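Local coordinates for protein protease Do-like 2, chloroplastic (Arabidopsis thaliana, PDB 4FLN) that cleaves photodamaged D1 protein of plant photosystem II in its first cut, acting as a chloroplast serine protease of the Deg family built as a hexamer, at residues Gly368-Ala376 / Ile495-Leu503; Arg410-Ile418 / Pro446-Ala454. All coordinates share one frame; numbering follows the deposited sequence.

Interaction 1 (Gly368-Ala376 / Ile495-Leu503)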
# COMPACT_ATOMS: atom_id res chain seq x y z
N GLY B 368 17.20 18.22 -28.42
CA GLY B 368 18.51 17.64 -28.67
C GLY B 368 19.12 16.96 -27.45
O GLY B 368 18.41 16.30 -26.69
N GLN B 369 20.42 17.13 -27.27
CA GLN B 369 21.14 16.42 -26.21
C GLN B 369 21.83 17.38 -25.24
O GLN B 369 22.42 18.38 -25.66
CB GLN B 369 22.15 15.47 -26.83
N PRO B 370 21.78 17.05 -23.94
CA PRO B 370 22.30 17.89 -22.86
C PRO B 370 23.82 17.89 -22.85
O PRO B 370 24.46 16.88 -23.17
CB PRO B 370 21.77 17.20 -21.60
CG PRO B 370 21.63 15.79 -21.98
CD PRO B 370 21.26 15.77 -23.44
N SER B 371 24.39 19.03 -22.50
CA SER B 371 25.83 19.20 -22.53
C SER B 371 26.49 18.42 -21.41
O SER B 371 25.90 18.21 -20.34
CB SER B 371 26.17 20.68 -22.37
OG SER B 371 25.35 21.46 -23.20
N TYR B 372 27.71 17.95 -21.66
CA TYR B 372 28.50 17.34 -20.62
C TYR B 372 29.99 17.45 -20.90
O TYR B 372 30.41 17.49 -22.06
CB TYR B 372 28.08 15.88 -20.38
CG TYR B 372 28.58 14.87 -21.38
CD1 TYR B 372 29.73 14.13 -21.11
CD2 TYR B 372 27.91 14.64 -22.57
CE1 TYR B 372 30.19 13.19 -22.02
CE2 TYR B 372 28.36 13.70 -23.48
CZ TYR B 372 29.50 12.98 -23.20
OH TYR B 372 29.97 12.05 -24.09
N ILE B 373 30.78 17.52 -19.84
CA ILE B 373 32.23 17.49 -19.95
C ILE B 373 32.81 16.66 -18.79
O ILE B 373 32.30 16.72 -17.67
CB ILE B 373 32.83 18.92 -20.00
CG1 ILE B 373 34.35 18.87 -20.14
CG2 ILE B 373 32.43 19.73 -18.79
CD1 ILE B 373 34.98 20.22 -20.40
N ILE B 374 33.83 15.86 -19.08
CA ILE B 374 34.43 14.98 -18.09
C ILE B 374 35.91 15.27 -17.90
O ILE B 374 36.69 15.24 -18.85
CB ILE B 374 34.26 13.50 -18.48
CG1 ILE B 374 32.81 13.22 -18.88
CG2 ILE B 374 34.67 12.58 -17.34
CD1 ILE B 374 32.55 11.76 -19.22
N VAL B 375 36.30 15.58 -16.67
CA VAL B 375 37.70 15.83 -16.35
C VAL B 375 38.15 14.91 -15.23
O VAL B 375 37.56 14.90 -14.15
CB VAL B 375 37.94 17.28 -15.88
CG1 VAL B 375 39.39 17.66 -16.12
CG2 VAL B 375 37.01 18.23 -16.59
N ALA B 376 39.19 14.13 -15.48
CA ALA B 376 39.71 13.22 -14.47
C ALA B 376 38.60 12.31 -13.94
O ALA B 376 38.59 11.91 -12.76
CB ALA B 376 40.35 14.02 -13.34
N ILE B 495 32.81 5.35 -22.22
CA ILE B 495 32.09 6.45 -22.83
C ILE B 495 32.82 6.87 -24.09
O ILE B 495 34.05 6.90 -24.14
CB ILE B 495 31.98 7.62 -21.83
CG1 ILE B 495 31.58 7.11 -20.44
CG2 ILE B 495 30.97 8.65 -22.30
CD1 ILE B 495 31.53 8.18 -19.37
N PRO B 496 32.05 7.20 -25.13
CA PRO B 496 32.58 7.56 -26.45
C PRO B 496 33.49 8.78 -26.41
O PRO B 496 34.58 8.74 -26.98
CB PRO B 496 31.32 7.89 -27.24
CG PRO B 496 30.24 7.11 -26.57
CD PRO B 496 30.58 7.14 -25.13
N SER B 497 33.05 9.83 -25.73
CA SER B 497 33.71 11.13 -25.80
C SER B 497 33.77 11.85 -24.46
O SER B 497 32.90 11.68 -23.61
CB SER B 497 33.01 12.02 -26.83
OG SER B 497 33.21 13.39 -26.53
N GLU B 498 34.80 12.67 -24.29
CA GLU B 498 34.98 13.44 -23.06
C GLU B 498 33.94 14.54 -22.97
O GLU B 498 33.61 15.01 -21.87
CB GLU B 498 36.37 14.08 -23.04
CG GLU B 498 36.58 15.12 -24.12
CD GLU B 498 37.18 16.40 -23.59
OE1 GLU B 498 37.08 17.43 -24.27
OE2 GLU B 498 37.77 16.36 -22.48
N ARG B 499 33.42 14.94 -24.12
CA ARG B 499 32.48 16.05 -24.22
C ARG B 499 31.22 15.65 -24.95
O ARG B 499 31.08 14.52 -25.42
CB ARG B 499 33.10 17.19 -25.03
CG ARG B 499 34.06 18.08 -24.30
CD ARG B 499 34.67 19.09 -25.25
NE ARG B 499 36.06 19.37 -24.89
CZ ARG B 499 36.49 20.53 -24.39
NH1 ARG B 499 35.64 21.53 -24.20
NH2 ARG B 499 37.77 20.68 -24.09
N SER B 500 30.33 16.62 -25.03
CA SER B 500 29.25 16.60 -26.00
C SER B 500 29.65 17.67 -27.00
O SER B 500 30.31 18.65 -26.63
CB SER B 500 27.92 16.95 -25.32
OG SER B 500 28.02 18.17 -24.61
N ALA B 501 29.27 17.49 -28.26
CA ALA B 501 29.78 18.29 -29.37
C ALA B 501 29.77 19.82 -29.15
O ALA B 501 30.73 20.51 -29.51
CB ALA B 501 29.04 17.93 -30.63
N ASP B 502 28.69 20.34 -28.57
CA ASP B 502 28.51 21.78 -28.39
C ASP B 502 29.62 22.47 -27.60
O ASP B 502 29.74 23.70 -27.65
CB ASP B 502 27.16 22.06 -27.73
CG ASP B 502 26.90 21.14 -26.54
OD1 ASP B 502 27.08 21.59 -25.39
OD2 ASP B 502 26.52 19.97 -26.77
N LEU B 503 30.39 21.70 -26.85
CA LEU B 503 31.46 22.26 -26.03
C LEU B 503 32.84 22.20 -26.72
O LEU B 503 33.86 22.60 -26.14
CB LEU B 503 31.50 21.58 -24.65
CG LEU B 503 30.20 21.53 -23.84
CD1 LEU B 503 30.38 20.76 -22.52
CD2 LEU B 503 29.64 22.93 -23.57
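Y372, just before the short edge strand 373-375, meets S497 to S500, part of the extended chain that follows helix 479-493; this is an edge-strand contact of backbone and serine hydrogen bonds with a tyrosine laid across it. The Y372 ring turns one face to the R499-S500 peptide. Its hydroxyl, Y372 OH, lies 3.0 Å from S497 O and equally far from R499 O. With a phenylalanine here the hydroxyl would be gone, and these two carbonyl oxygens would probably lose the donor that lies within reach of both. Farther along, I374 N gives its hydrogen to E498 O (2.9 Å).

Both segments belong to the C-terminal PDZ domain, and strand 373-375 begins its antiparallel sheet, pairing with 378-382. W66, from the serine protease region, meets Y372 edge-to-face, which ties the domain to the protease.

Small hydroxyls suit the other end. With chi1 at 53°, S500 OG sits between its own backbone N and carbonyl carbon, where it accepts from Y372 N at 3.0 Å and donates to D502 OD2. The second oxygen, D502 OD1, takes S371 OG at 2.8 Å, met from above the carboxylate plane. One carboxylate thereby joins two serines. Apolar branches meet beside these bonds: I374 CD1 and I495 CD1 touch tip to tip at 3.7 Å, and L503 CD1 lies against I373 CB. The R499 side chain runs alongside I373 toward a salt bridge with D458.

Interaction 2 (Arg410-Ile418 / Pro446-Ala454)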
# COMPACT_ATOMS: atom_id res chain seq x y z
N ARG B 410 20.74 35.42 -13.02
CA ARG B 410 21.33 36.75 -12.79
C ARG B 410 21.78 37.42 -14.09
O ARG B 410 21.96 38.64 -14.14
CB ARG B 410 22.52 36.66 -11.82
CG ARG B 410 22.16 36.27 -10.40
CD ARG B 410 23.40 36.12 -9.54
NE ARG B 410 24.38 35.23 -10.17
CZ ARG B 410 25.07 34.30 -9.52
NH1 ARG B 410 24.91 34.11 -8.22
NH2 ARG B 410 25.94 33.54 -10.19
N PHE B 411 21.98 36.62 -15.13
CA PHE B 411 22.32 37.13 -16.45
C PHE B 411 21.96 36.09 -17.50
O PHE B 411 21.73 34.93 -17.17
CB PHE B 411 23.81 37.47 -16.53
CG PHE B 411 24.70 36.34 -16.11
CD1 PHE B 411 25.04 35.34 -17.01
CD2 PHE B 411 25.20 36.28 -14.82
CE1 PHE B 411 25.86 34.30 -16.63
CE2 PHE B 411 26.02 35.24 -14.44
CZ PHE B 411 26.35 34.25 -15.34
N ARG B 412 21.89 36.50 -18.77
CA ARG B 412 21.53 35.54 -19.81
C ARG B 412 22.65 34.53 -19.93
O ARG B 412 23.81 34.87 -19.75
CB ARG B 412 21.29 36.25 -21.14
N GLY B 413 22.31 33.27 -20.17
CA GLY B 413 23.30 32.22 -20.33
C GLY B 413 23.80 31.55 -19.06
O GLY B 413 24.59 30.61 -19.11
N GLU B 414 23.33 32.02 -17.90
CA GLU B 414 23.74 31.41 -16.64
C GLU B 414 23.19 29.99 -16.50
O GLU B 414 22.08 29.70 -16.93
CB GLU B 414 23.32 32.28 -15.45
CG GLU B 414 23.79 31.76 -14.11
CD GLU B 414 23.17 32.51 -12.94
OE1 GLU B 414 22.44 33.49 -13.18
OE2 GLU B 414 23.41 32.11 -11.77
N GLN B 415 23.99 29.12 -15.90
CA GLN B 415 23.56 27.78 -15.57
C GLN B 415 24.06 27.45 -14.19
O GLN B 415 24.92 28.13 -13.65
CB GLN B 415 24.14 26.75 -16.53
CG GLN B 415 23.60 26.80 -17.94
CD GLN B 415 24.28 25.78 -18.84
OE1 GLN B 415 25.43 25.44 -18.63
NE2 GLN B 415 23.55 25.30 -19.84
N ILE B 416 23.49 26.40 -13.62
CA ILE B 416 24.03 25.76 -12.44
C ILE B 416 24.73 24.54 -13.00
O ILE B 416 24.11 23.69 -13.65
CB ILE B 416 22.92 25.33 -11.46
CG1 ILE B 416 22.12 26.54 -10.99
CG2 ILE B 416 23.51 24.63 -10.25
CD1 ILE B 416 20.93 26.17 -10.14
N VAL B 417 26.04 24.46 -12.79
CA VAL B 417 26.79 23.31 -13.26
C VAL B 417 26.94 22.36 -12.09
O VAL B 417 27.34 22.75 -10.99
CB VAL B 417 28.17 23.71 -13.76
CG1 VAL B 417 28.88 22.49 -14.36
CG2 VAL B 417 28.06 24.82 -14.78
N ILE B 418 26.59 21.10 -12.32
CA ILE B 418 26.72 20.13 -11.27
C ILE B 418 27.69 19.02 -11.64
O ILE B 418 27.89 18.71 -12.81
CB ILE B 418 25.38 19.49 -10.88
CG1 ILE B 418 24.88 18.59 -12.00
CG2 ILE B 418 24.36 20.57 -10.54
CD1 ILE B 418 24.04 17.44 -11.50
N PRO B 446 34.79 32.14 -10.76
CA PRO B 446 33.37 31.79 -10.71
C PRO B 446 32.87 31.29 -12.07
O PRO B 446 33.07 31.92 -13.11
CB PRO B 446 32.70 33.12 -10.36
CG PRO B 446 33.74 33.87 -9.62
CD PRO B 446 35.03 33.53 -10.31
N ILE B 447 32.20 30.14 -12.05
CA ILE B 447 31.75 29.48 -13.26
C ILE B 447 30.39 30.00 -13.72
O ILE B 447 29.40 29.92 -12.98
CB ILE B 447 31.72 27.95 -13.05
CG1 ILE B 447 33.14 27.43 -12.86
CG2 ILE B 447 31.04 27.25 -14.22
CD1 ILE B 447 33.24 26.09 -12.16
N ARG B 448 30.35 30.56 -14.93
CA ARG B 448 29.13 31.17 -15.46
C ARG B 448 28.16 30.13 -16.03
O ARG B 448 26.95 30.19 -15.81
CB ARG B 448 29.48 32.21 -16.53
CG ARG B 448 30.51 33.23 -16.08
CD ARG B 448 30.73 34.32 -17.13
NE ARG B 448 30.08 35.57 -16.74
CZ ARG B 448 29.06 36.12 -17.38
NH1 ARG B 448 28.56 35.54 -18.47
NH2 ARG B 448 28.53 37.26 -16.93
N ASN B 449 28.71 29.18 -16.77
CA ASN B 449 27.94 28.08 -17.33
C ASN B 449 28.92 26.98 -17.71
O ASN B 449 30.11 27.10 -17.43
CB ASN B 449 27.16 28.54 -18.54
CG ASN B 449 28.01 29.35 -19.50
OD1 ASN B 449 28.91 28.82 -20.13
ND2 ASN B 449 27.72 30.64 -19.60
N ILE B 450 28.45 25.92 -18.35
CA ILE B 450 29.33 24.79 -18.58
C ILE B 450 30.27 24.97 -19.78
O ILE B 450 31.30 24.31 -19.87
CB ILE B 450 28.55 23.48 -18.71
CG1 ILE B 450 29.51 22.29 -18.61
CG2 ILE B 450 27.76 23.47 -20.00
CD1 ILE B 450 28.82 20.95 -18.65
N HIS B 451 29.90 25.86 -20.70
CA HIS B 451 30.75 26.18 -21.84
C HIS B 451 31.95 26.96 -21.31
O HIS B 451 33.09 26.75 -21.72
CB HIS B 451 29.96 27.02 -22.84
CG HIS B 451 30.46 26.93 -24.25
ND1 HIS B 451 31.64 27.50 -24.66
CD2 HIS B 451 29.92 26.36 -25.35
CE1 HIS B 451 31.81 27.27 -25.95
NE2 HIS B 451 30.78 26.58 -26.39
N HIS B 452 31.67 27.86 -20.38
CA HIS B 452 32.69 28.62 -19.67
C HIS B 452 33.64 27.65 -18.97
O HIS B 452 34.86 27.68 -19.20
CB HIS B 452 32.03 29.54 -18.65
CG HIS B 452 32.98 30.46 -17.95
ND1 HIS B 452 32.72 30.98 -16.71
CD2 HIS B 452 34.18 30.94 -18.33
CE1 HIS B 452 33.73 31.76 -16.34
NE2 HIS B 452 34.63 31.75 -17.31
N LEU B 453 33.10 26.79 -18.11
CA LEU B 453 33.93 25.82 -17.42
C LEU B 453 34.80 25.08 -18.43
O LEU B 453 35.99 24.88 -18.19
CB LEU B 453 33.09 24.82 -16.64
CG LEU B 453 33.93 23.74 -15.96
CD1 LEU B 453 34.83 24.37 -14.90
CD2 LEU B 453 33.04 22.65 -15.35
N ALA B 454 34.20 24.69 -19.55
CA ALA B 454 34.90 23.94 -20.58
C ALA B 454 36.03 24.76 -21.22
O ALA B 454 37.09 24.23 -21.56
CB ALA B 454 33.92 23.45 -21.63
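R448 lays its guanidinium flat on the ring of F411, a cation-pi stack with R448 CZ 4.0 Å from the F411 ring centroid and the planes 19° apart. The arginine chain bends at chi3 to bring the group over that face, while E414 CB covers the opposite one, holding the ring between an aliphatic and a charged neighbour. F411 also starts a type II turn ending at E414; G413 has the positive phi (86°) such a turn needs at its third position, where a side chain would run into the preceding carbonyl oxygen.

Past the turn, Q415 N makes a backbone hydrogen bond to R448 O at 3.1 Å. The Q415 side chain leaves beside its backbone N and then runs extended, so that OE1 accepts from I450 N (3.1 Å), an amide of the helix's first turn. N449 is the N-cap of helix 450-459 in this PDZ domain: its chi1 of 47° turns OD1 back over the helix start to accept from H452 N (2.9 Å) and, weakly, from H451 N. An asparagine suits the place because its amide has a second arm, ND2, which makes a weak bond to G413 O at 3.2 Å. The Q415 and N449 amide planes stand nearly perpendicular. H452 in turn uses ND1, in its ring plane, to receive R448 N at 3.0 Å, fixing the chain that leads into the cap.

V417, branched and apolar, begins strand 417-422 and points toward segment 446-454; buried there, its CG2 packs on I447 CG2 (3.9 Å) and on I450 CB, while CG1 comes near L453 CD2.

Overall arrangement
Both contacts lie in the C-terminal PDZ domain, their centres about 15 Å apart, on the same antiparallel sheet. Along the chain the order is 368-376, 410-418, 446-454, 495-503, so interaction 1 brings the first strand of the sheet against the chain that follows helix 479-493, and interaction 2 is made by the sequence between them. Helix 450-459 connects the two: I373 of the edge strand packs on I450 and A454, and R499 touches A454. The helix thus has both the edge strand and the chain after helix 479-493 against it. Interaction 1 also borders the protease region, whereas R410, at the start of segment 410-418, packs against the backbone of the bound peptide.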